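Local coordinates for protein endoglucanase (Mytilus edulis, PDB 1WC2) that hydrolyses internal beta-1,4-glucosidic linkages of soluble cellulose derivatives such as carboxymethylcellulose, and also has expansin activity, at residues N1-G6 and N147-W152; D24-A29 and S36-F41; F48-S53 and L131-G136. One frame throughout, in Å; residues are numbered along the deposited sequence. Where two conformers were deposited one is given.

Contact 1. Residues N1-G6 and N147-W152; sequences NQKCSG and NPETTW
The carboxylate of Glu149 takes hold of two consecutive backbone amides near the chain's N-terminus. OE1 accepts from the N of Lys3 at 2.9 Å through its syn lone pair, while the N of Cys4 reaches OE2 at 3.1 Å from above the carboxylate plane, 40° out of it. A weak second bond runs from the Cys4 N to OE1. A glutamate suits this place because its chain, with CG anti to the backbone N (chi1 -177°) and extended beyond it, spans the gap between strand and terminal loop. Each oxygen has a further partner: Tyr127 OH meets OE2 and Thr78 OG1 meets OE1, so both oxygens of this buried carboxylate, probably charged, are satisfied. Cys4 SG packs against the carboxylate carbon, 3.3 Å from Glu149 CD, and is fixed by its disulfide to Cys16. Lys3 sends its NZ elsewhere, to Thr78 O and a salt bridge with Glu91, and Gln2 NE2 bonds to Tyr127 OH and Tyr125 O. An alanine in place of Glu149 would probably leave the amides of Lys3 and Cys4 without their acceptors and the terminal loop freer to move. The arrangement is a buried carboxylate accepting from two successive backbone amides, which joins the N-terminal segment to strand 148-155 of the double-psi beta-barrel.

Contact 2. Residues D24-A29 and S36-F41; sequences DSHKGA and SGDAQF
Gln40 pushes its side-chain amide in among the backbone carbonyls of residues 24-29. Its NE2 donates to Asp24 O at 3.0 Å and to His26 O at 2.9 Å, so one nitrogen ties together the two ends of a short bend. Glutamine suits the place because its chain, extended beyond CG, is long enough to cross from one arm of the loop to the other and ends in a group with two N-H bonds to give. Lys27 answers in the other direction: its backbone N donates to Asp38 O, and its side chain runs past Ala39 O. The chain turns at chi3 (64°), which sets CE 3.3 Å from Gly37 O, and NZ donates to that oxygen at 2.9 Å. At the rim of the His26 ring, CD2 lies 3.0 Å from Asp38 OD2, with the ring and carboxylate planes 26° apart.

Further out, Asp24 OD1 accepts from the N of His26 at 2.9 Å, an Asx turn that shapes the bend offered to Gln40. Water extends the junction: one molecule links Asp24 O with Gln40 OE1, a second links Ser25 O with Gln40 N, and a third joins Gly28 N to Asp38 OD1. Outside the two segments, Pro34 O gives Lys27 NZ a second acceptor and Glu134 OE1 receives the N of Asp24.

Asp24 is, by similarity, the nucleophile. Its backbone is thus held through both N and O, and its carboxylate is engaged by a backbone amide, consistent with polar bonds, not apolar packing between these segments, holding the loop around the presumed nucleophile.

Contact 3. Residues F48-S53 and L131-G136; sequences FVAAAS and LDLENG
Ala51 and Asp132 form the hydrogen-bonded pair at the heart of this antiparallel contact. Ala51 N donates to Asp132 O and Asp132 N to Ala51 O, each at 2.9 Å. The flanking non-hydrogen-bonded pairs, Ala50 with Leu133 and Ala52 with Leu131, bring the backbones close, and the CA of Ala50 makes a CA-H...O contact with Asp132 O at 3.1 Å. Alanine suits strand 49-53 because its short methyl lets bulkier neighbours lie over it: Leu131 CD2 comes to 3.9 Å from Ala52 CB, and Leu133 CD2 rests more loosely against Ala50 CB at 4.2 Å. Ala51 CB lies beside Asp132 CB on the face that carries the carboxylate, whose OD1, in the conformer given, meets His130 NE2; a second conformer makes this bond less certain.

Toward Val49 and Glu134 the pairing is looser. Glu134 N still reaches Val49 O at 3.1 Å, but a water also lies within hydrogen-bonding distance of that oxygen and of Glu134 O. The two side chains run side by side, Val49 CG2 at 3.8 Å from Glu134 CB; beyond CB the glutamate bends at chi2 (59°), and OE2 takes His23 ND1 and, from above the carboxylate plane, Gly136 N. Such strand pairing belongs to the double-psi beta-barrel of glycoside hydrolase family 45, here carrying Asp132, by similarity the proton donor.

Contact 3 is central, and contacts 1 and 2 lie on opposite sides of the chain's centre, their centres about 31 Å apart. Contact 1 joins the N-terminal segment to strand 148-155, 141 residues later, and spans the other two in sequence, contact 2 closing before contact 3 opens. The centre of contact 3 lies about 4 Å from that of the chain, with the centres of contacts 1 and 2 about 17 Å and 14 Å from its own. Strands 129-134 and 148-155 belong to the same sheet, which relates contacts 1 and 3. Contacts 2 and 3 touch directly through Asp24 N and Glu134 OE1, so the loop with the presumed nucleophile is tied to the strand bearing the presumed proton donor.

Contact 1. Residues N1-G6 and N147-W152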
loop_
_atom_site.group_PDB
_atom_site.type_symbol
_atom_site.label_atom_id
_atom_site.label_comp_id
_atom_site.label_asym_id
_atom_site.label_seq_id
_atom_site.Cartn_x
_atom_site.Cartn_y
_atom_site.Cartn_z
ATOM N N ASN A 1 -5.432 16.131 -10.241
ATOM C CA ASN A 1 -5.923 15.638 -11.550
ATOM C C ASN A 1 -5.466 14.198 -11.807
ATOM O O ASN A 1 -4.297 13.871 -11.566
ATOM C CB ASN A 1 -5.410 16.547 -12.676
ATOM C CG ASN A 1 -3.877 16.665 -12.683
ATOM O OD1 ASN A 1 -3.264 16.945 -11.652
ATOM N ND2 ASN A 1 -3.260 16.432 -13.843
ATOM N N GLN A 2 -6.371 13.357 -12.304
ATOM C CA GLN A 2 -6.029 11.983 -12.661
ATOM C C GLN A 2 -5.357 11.959 -14.035
ATOM O O GLN A 2 -5.966 12.331 -15.042
ATOM C CB GLN A 2 -7.279 11.097 -12.666
ATOM C CG GLN A 2 -7.945 10.964 -11.302
ATOM C CD GLN A 2 -9.152 10.047 -11.361
ATOM O OE1 GLN A 2 -10.261 10.473 -11.680
ATOM N NE2 GLN A 2 -8.933 8.779 -11.089
ATOM N N LYS A 3 -4.103 11.527 -14.073
ATOM C CA LYS A 3 -3.372 11.366 -15.333
ATOM C C LYS A 3 -3.524 9.961 -15.920
ATOM O O LYS A 3 -3.288 9.767 -17.116
ATOM C CB LYS A 3 -1.897 11.705 -15.146
ATOM C CG LYS A 3 -1.662 13.167 -14.747
ATOM C CD LYS A 3 -0.196 13.498 -14.470
ATOM C CE LYS A 3 0.647 13.518 -15.741
ATOM N NZ LYS A 3 2.062 13.881 -15.440
ATOM N N CYS A 4 -3.889 8.981 -15.092
ATOM C CA CYS A 4 -4.215 7.642 -15.574
ATOM C C CYS A 4 -5.604 7.652 -16.208
ATOM O O CYS A 4 -6.466 8.436 -15.794
ATOM C CB CYS A 4 -4.185 6.640 -14.425
ATOM S SG CYS A 4 -2.615 6.562 -13.529
ATOM N N SER A 5 -5.810 6.783 -17.196
ATOM C CA SER A 5 -7.074 6.726 -17.940
ATOM C C SER A 5 -7.409 5.290 -18.303
ATOM O O SER A 5 -6.556 4.403 -18.268
ATOM C CB SER A 5 -7.011 7.587 -19.205
ATOM O OG SER A 5 -6.014 7.140 -20.075
ATOM N N GLY A 6 -8.661 5.085 -18.681
ATOM C CA GLY A 6 -9.167 3.776 -19.035
ATOM C C GLY A 6 -9.728 3.022 -17.842
ATOM O O GLY A 6 -9.727 3.510 -16.710
ATOM N N ASN A 147 -1.349 11.769 -0.997
ATOM C CA ASN A 147 -2.160 10.800 -1.738
ATOM C C ASN A 147 -1.903 10.805 -3.249
ATOM O O ASN A 147 -2.836 10.914 -4.064
ATOM C CB ASN A 147 -3.643 11.021 -1.436
ATOM C CG ASN A 147 -3.941 10.953 0.045
ATOM O OD1 ASN A 147 -3.098 10.512 0.829
ATOM N ND2 ASN A 147 -5.141 11.357 0.429
ATOM N N PRO A 148 -0.642 10.664 -3.658
ATOM C CA PRO A 148 -0.348 10.713 -5.090
ATOM C C PRO A 148 -0.991 9.559 -5.861
ATOM O O PRO A 148 -1.140 8.459 -5.340
ATOM C CB PRO A 148 1.179 10.564 -5.132
ATOM C CG PRO A 148 1.508 9.806 -3.903
ATOM C CD PRO A 148 0.574 10.359 -2.874
ATOM N N GLU A 149 -1.347 9.834 -7.109
ATOM C CA GLU A 149 -1.618 8.789 -8.103
ATOM C C GLU A 149 -0.283 8.128 -8.486
ATOM O O GLU A 149 0.714 8.831 -8.680
ATOM C CB GLU A 149 -2.270 9.421 -9.333
ATOM C CG GLU A 149 -2.688 8.469 -10.438
ATOM C CD GLU A 149 -3.221 9.217 -11.647
ATOM O OE1 GLU A 149 -2.477 10.090 -12.171
ATOM O OE2 GLU A 149 -4.376 8.933 -12.069
ATOM N N THR A 150 -0.254 6.802 -8.629
ATOM C CA THR A 150 0.997 6.090 -8.889
ATOM C C THR A 150 0.840 5.015 -9.952
ATOM O O THR A 150 -0.277 4.590 -10.254
ATOM C CB THR A 150 1.528 5.400 -7.604
ATOM O OG1 THR A 150 0.657 4.325 -7.206
ATOM C CG2 THR A 150 1.652 6.386 -6.426
ATOM N N THR A 151 1.980 4.559 -10.487
ATOM C CA THR A 151 2.065 3.248 -11.132
ATOM C C THR A 151 2.840 2.317 -10.194
ATOM O O THR A 151 3.645 2.771 -9.377
ATOM C CB THR A 151 2.725 3.318 -12.533
ATOM O OG1 THR A 151 4.001 3.965 -12.437
ATOM C CG2 THR A 151 1.868 4.155 -13.486
ATOM N N TRP A 152 2.592 1.012 -10.298
ATOM C CA TRP A 152 3.054 0.059 -9.285
ATOM C C TRP A 152 3.653 -1.202 -9.910
ATOM O O TRP A 152 3.281 -1.621 -11.014
ATOM C CB TRP A 152 1.916 -0.305 -8.326
ATOM C CG TRP A 152 0.822 -1.112 -8.944
ATOM C CD1 TRP A 152 -0.247 -0.644 -9.640
ATOM C CD2 TRP A 152 0.660 -2.529 -8.866
ATOM N NE1 TRP A 152 -1.051 -1.685 -10.035
ATOM C CE2 TRP A 152 -0.523 -2.858 -9.557
ATOM C CE3 TRP A 152 1.395 -3.563 -8.271
ATOM C CZ2 TRP A 152 -0.986 -4.174 -9.663
ATOM C CZ3 TRP A 152 0.938 -4.865 -8.375
ATOM C CH2 TRP A 152 -0.239 -5.156 -9.065
#

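Contact 2. Residues D24-A29 and S36-F41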
loop_
_atom_site.group_PDB
_atom_site.type_symbol
_atom_site.label_atom_id
_atom_site.label_comp_id
_atom_site.label_asym_id
_atom_site.label_seq_id
_atom_site.Cartn_x
_atom_site.Cartn_y
_atom_site.Cartn_z
ATOM N N ASP A 24 -2.501 3.651 11.451
ATOM C CA ASP A 24 -3.077 2.557 12.215
ATOM C C ASP A 24 -1.977 1.975 13.105
ATOM O O ASP A 24 -0.912 1.616 12.577
ATOM C CB ASP A 24 -3.641 1.516 11.236
ATOM C CG ASP A 24 -4.421 0.430 11.921
ATOM O OD1 ASP A 24 -3.811 -0.312 12.704
ATOM O OD2 ASP A 24 -5.653 0.245 11.725
ATOM N N SER A 25 -2.241 1.876 14.421
ATOM C CA SER A 25 -1.281 1.363 15.420
ATOM C C SER A 25 -1.558 -0.086 15.862
ATOM O O SER A 25 -0.843 -0.615 16.714
ATOM C CB SER A 25 -1.274 2.252 16.668
ATOM O OG SER A 25 -2.546 2.271 17.275
ATOM N N HIS A 26 -2.565 -0.736 15.287
ATOM C CA HIS A 26 -2.844 -2.129 15.621
ATOM C C HIS A 26 -1.841 -3.066 14.945
ATOM O O HIS A 26 -1.280 -2.738 13.894
ATOM C CB HIS A 26 -4.269 -2.475 15.200
ATOM C CG HIS A 26 -5.305 -1.665 15.912
ATOM N ND1 HIS A 26 -6.008 -0.640 15.320
ATOM C CD2 HIS A 26 -5.730 -1.718 17.193
ATOM C CE1 HIS A 26 -6.850 -0.123 16.202
ATOM N NE2 HIS A 26 -6.688 -0.750 17.352
ATOM N N LYS A 27 -1.651 -4.256 15.514
ATOM C CA LYS A 27 -0.709 -5.239 14.963
ATOM C C LYS A 27 -0.914 -5.450 13.460
ATOM O O LYS A 27 0.057 -5.470 12.688
ATOM C CB LYS A 27 -0.809 -6.577 15.705
ATOM C CG LYS A 27 0.201 -7.603 15.217
ATOM C CD LYS A 27 0.471 -8.708 16.222
ATOM C CE LYS A 27 -0.759 -9.552 16.502
ATOM N NZ LYS A 27 -0.456 -10.683 17.444
ATOM N N GLY A 28 -2.167 -5.602 13.050
ATOM C CA GLY A 28 -2.516 -5.738 11.647
ATOM C C GLY A 28 -2.600 -7.172 11.132
ATOM O O GLY A 28 -2.220 -8.139 11.802
ATOM N N ALA A 29 -3.111 -7.289 9.908
ATOM C CA ALA A 29 -3.611 -8.552 9.367
ATOM C C ALA A 29 -2.531 -9.508 8.865
ATOM O O ALA A 29 -2.855 -10.607 8.417
ATOM C CB ALA A 29 -4.623 -8.272 8.254
ATOM N N SER A 36 1.317 -12.513 21.348
ATOM C CA SER A 36 0.286 -12.349 22.385
ATOM C C SER A 36 0.020 -10.861 22.595
ATOM O O SER A 36 0.779 -10.174 23.256
ATOM C CB SER A 36 0.684 -13.054 23.697
ATOM O OG SER A 36 -0.443 -13.268 24.551
ATOM N N GLY A 37 -1.074 -10.394 22.009
ATOM C CA GLY A 37 -1.485 -9.001 22.026
ATOM C C GLY A 37 -1.794 -8.462 20.631
ATOM O O GLY A 37 -1.758 -9.177 19.620
ATOM N N ASP A 38 -2.101 -7.171 20.602
ATOM C CA ASP A 38 -2.525 -6.463 19.391
ATOM C C ASP A 38 -1.603 -5.276 19.086
ATOM O O ASP A 38 -2.023 -4.318 18.443
ATOM C CB ASP A 38 -3.979 -5.999 19.549
ATOM C CG ASP A 38 -4.578 -5.482 18.264
ATOM O OD1 ASP A 38 -4.359 -6.096 17.187
ATOM O OD2 ASP A 38 -5.290 -4.471 18.279
ATOM N N ALA A 39 -0.354 -5.359 19.544
ATOM C CA ALA A 39 0.653 -4.333 19.307
ATOM C C ALA A 39 1.557 -4.674 18.120
ATOM O O ALA A 39 1.783 -5.837 17.795
ATOM C CB ALA A 39 1.514 -4.130 20.548
ATOM N N GLN A 40 2.089 -3.634 17.493
ATOM C CA GLN A 40 3.110 -3.770 16.464
ATOM C C GLN A 40 4.505 -3.997 17.060
ATOM O O GLN A 40 4.743 -3.759 18.259
ATOM C CB GLN A 40 3.142 -2.504 15.612
ATOM C CG GLN A 40 1.856 -2.265 14.854
ATOM C CD GLN A 40 1.790 -0.912 14.167
ATOM O OE1 GLN A 40 2.652 -0.055 14.379
ATOM N NE2 GLN A 40 0.776 -0.718 13.338
ATOM N N PHE A 41 5.432 -4.447 16.207
ATOM C CA PHE A 41 6.855 -4.409 16.540
ATOM C C PHE A 41 7.304 -2.949 16.596
ATOM O O PHE A 41 6.538 -2.036 16.277
ATOM C CB PHE A 41 7.688 -5.182 15.504
ATOM C CG PHE A 41 7.463 -6.668 15.534
ATOM C CD1 PHE A 41 7.050 -7.352 14.397
ATOM C CD2 PHE A 41 7.657 -7.385 16.712
ATOM C CE1 PHE A 41 6.853 -8.706 14.443
ATOM C CE2 PHE A 41 7.450 -8.740 16.749
ATOM C CZ PHE A 41 7.042 -9.401 15.620
HETATM O O HOH W 1 1.910 2.400 12.517
HETATM O O HOH W 2 1.242 -0.903 18.427
HETATM O O HOH W 3 -4.720 -5.748 14.460
#

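Contact 3. Residues F48-S53 and L131-G136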
loop_
_atom_site.group_PDB
_atom_site.type_symbol
_atom_site.label_atom_id
_atom_site.label_comp_id
_atom_site.label_asym_id
_atom_site.label_seq_id
_atom_site.Cartn_x
_atom_site.Cartn_y
_atom_site.Cartn_z
ATOM N N PHE A 48 8.157 2.254 5.650
ATOM C CA PHE A 48 7.312 2.328 4.467
ATOM C C PHE A 48 6.537 1.003 4.372
ATOM O O PHE A 48 7.016 -0.000 3.822
ATOM C CB PHE A 48 8.144 2.605 3.209
ATOM C CG PHE A 48 8.661 4.036 3.096
ATOM C CD1 PHE A 48 9.960 4.281 2.666
ATOM C CD2 PHE A 48 7.830 5.132 3.352
ATOM C CE1 PHE A 48 10.438 5.594 2.528
ATOM C CE2 PHE A 48 8.314 6.439 3.210
ATOM C CZ PHE A 48 9.614 6.660 2.785
ATOM N N VAL A 49 5.350 1.017 4.981
ATOM C CA VAL A 49 4.432 -0.114 4.995
ATOM C C VAL A 49 3.046 0.339 4.564
ATOM O O VAL A 49 2.724 1.529 4.607
ATOM C CB VAL A 49 4.396 -0.816 6.387
ATOM C CG1 VAL A 49 5.769 -1.432 6.702
ATOM C CG2 VAL A 49 3.930 0.131 7.503
ATOM N N ALA A 50 2.237 -0.635 4.159
ATOM C CA ALA A 50 0.943 -0.359 3.551
ATOM C C ALA A 50 -0.112 -1.384 3.930
ATOM O O ALA A 50 0.191 -2.537 4.234
ATOM C CB ALA A 50 1.078 -0.324 2.044
ATOM N N ALA A 51 -1.363 -0.946 3.869
ATOM C CA ALA A 51 -2.527 -1.819 3.894
ATOM C C ALA A 51 -3.048 -1.943 2.464
ATOM O O ALA A 51 -3.351 -0.934 1.823
ATOM C CB ALA A 51 -3.602 -1.252 4.817
ATOM N N ALA A 52 -3.137 -3.168 1.946
ATOM C CA ALA A 52 -3.612 -3.399 0.577
ATOM C C ALA A 52 -5.120 -3.632 0.524
ATOM O O ALA A 52 -5.683 -4.336 1.367
ATOM C CB ALA A 52 -2.898 -4.604 -0.037
ATOM N N SER A 53 -5.759 -3.074 -0.496
ATOM C CA SER A 53 -7.165 -3.307 -0.757
ATOM C C SER A 53 -7.455 -4.823 -0.766
ATOM O O SER A 53 -6.624 -5.638 -1.211
ATOM C CB SER A 53 -7.576 -2.612 -2.066
ATOM O OG SER A 53 -6.703 -2.918 -3.150
ATOM N N LEU A 131 -3.543 1.303 -2.137
ATOM C CA LEU A 131 -2.730 1.113 -0.934
ATOM C C LEU A 131 -2.957 2.266 0.043
ATOM O O LEU A 131 -2.836 3.437 -0.327
ATOM C CB LEU A 131 -1.241 1.037 -1.278
ATOM C CG LEU A 131 -0.777 -0.142 -2.140
ATOM C CD1 LEU A 131 0.735 -0.072 -2.286
ATOM C CD2 LEU A 131 -1.168 -1.508 -1.582
ATOM N N ASP A 132 -3.295 1.933 1.285
ATOM C CA ASP A 132 -3.248 2.898 2.376
ATOM C C ASP A 132 -1.800 2.887 2.874
ATOM O O ASP A 132 -1.252 1.823 3.164
ATOM C CB ASP A 132 -4.216 2.563 3.531
ATOM C CG ASP A 132 -5.688 2.913 3.248
ATOM O OD1 ASP A 132 -6.016 3.575 2.247
ATOM O OD2 ASP A 132 -6.588 2.528 4.030
ATOM N N LEU A 133 -1.170 4.056 2.916
ATOM C CA LEU A 133 0.240 4.177 3.274
ATOM C C LEU A 133 0.389 4.700 4.701
ATOM O O LEU A 133 -0.104 5.777 5.029
ATOM C CB LEU A 133 0.954 5.144 2.311
ATOM C CG LEU A 133 0.745 4.905 0.802
ATOM C CD1 LEU A 133 1.477 5.960 -0.024
ATOM C CD2 LEU A 133 1.178 3.514 0.420
ATOM N N GLU A 134 1.078 3.947 5.549
ATOM C CA GLU A 134 1.288 4.414 6.914
ATOM C C GLU A 134 2.039 5.748 6.937
ATOM O O GLU A 134 3.108 5.878 6.331
ATOM C CB GLU A 134 2.025 3.361 7.727
ATOM C CG GLU A 134 2.335 3.779 9.165
ATOM C CD GLU A 134 1.101 4.142 10.013
ATOM O OE1 GLU A 134 0.086 3.401 9.969
ATOM O OE2 GLU A 134 1.131 5.174 10.723
ATOM N N ASN A 135 1.491 6.720 7.675
ATOM C CA ASN A 135 1.991 8.104 7.684
ATOM C C ASN A 135 1.951 8.775 9.061
ATOM O O ASN A 135 2.056 10.004 9.170
ATOM C CB ASN A 135 1.240 8.970 6.674
ATOM C CG ASN A 135 1.952 10.297 6.403
ATOM O OD1 ASN A 135 3.152 10.312 6.098
ATOM N ND2 ASN A 135 1.227 11.407 6.524
ATOM N N GLY A 136 1.830 7.961 10.101
ATOM C CA GLY A 136 1.733 8.506 11.451
ATOM C C GLY A 136 2.973 9.274 11.891
ATOM O O GLY A 136 2.897 10.096 12.810
HETATM O O HOH W 4 4.408 3.992 4.655
#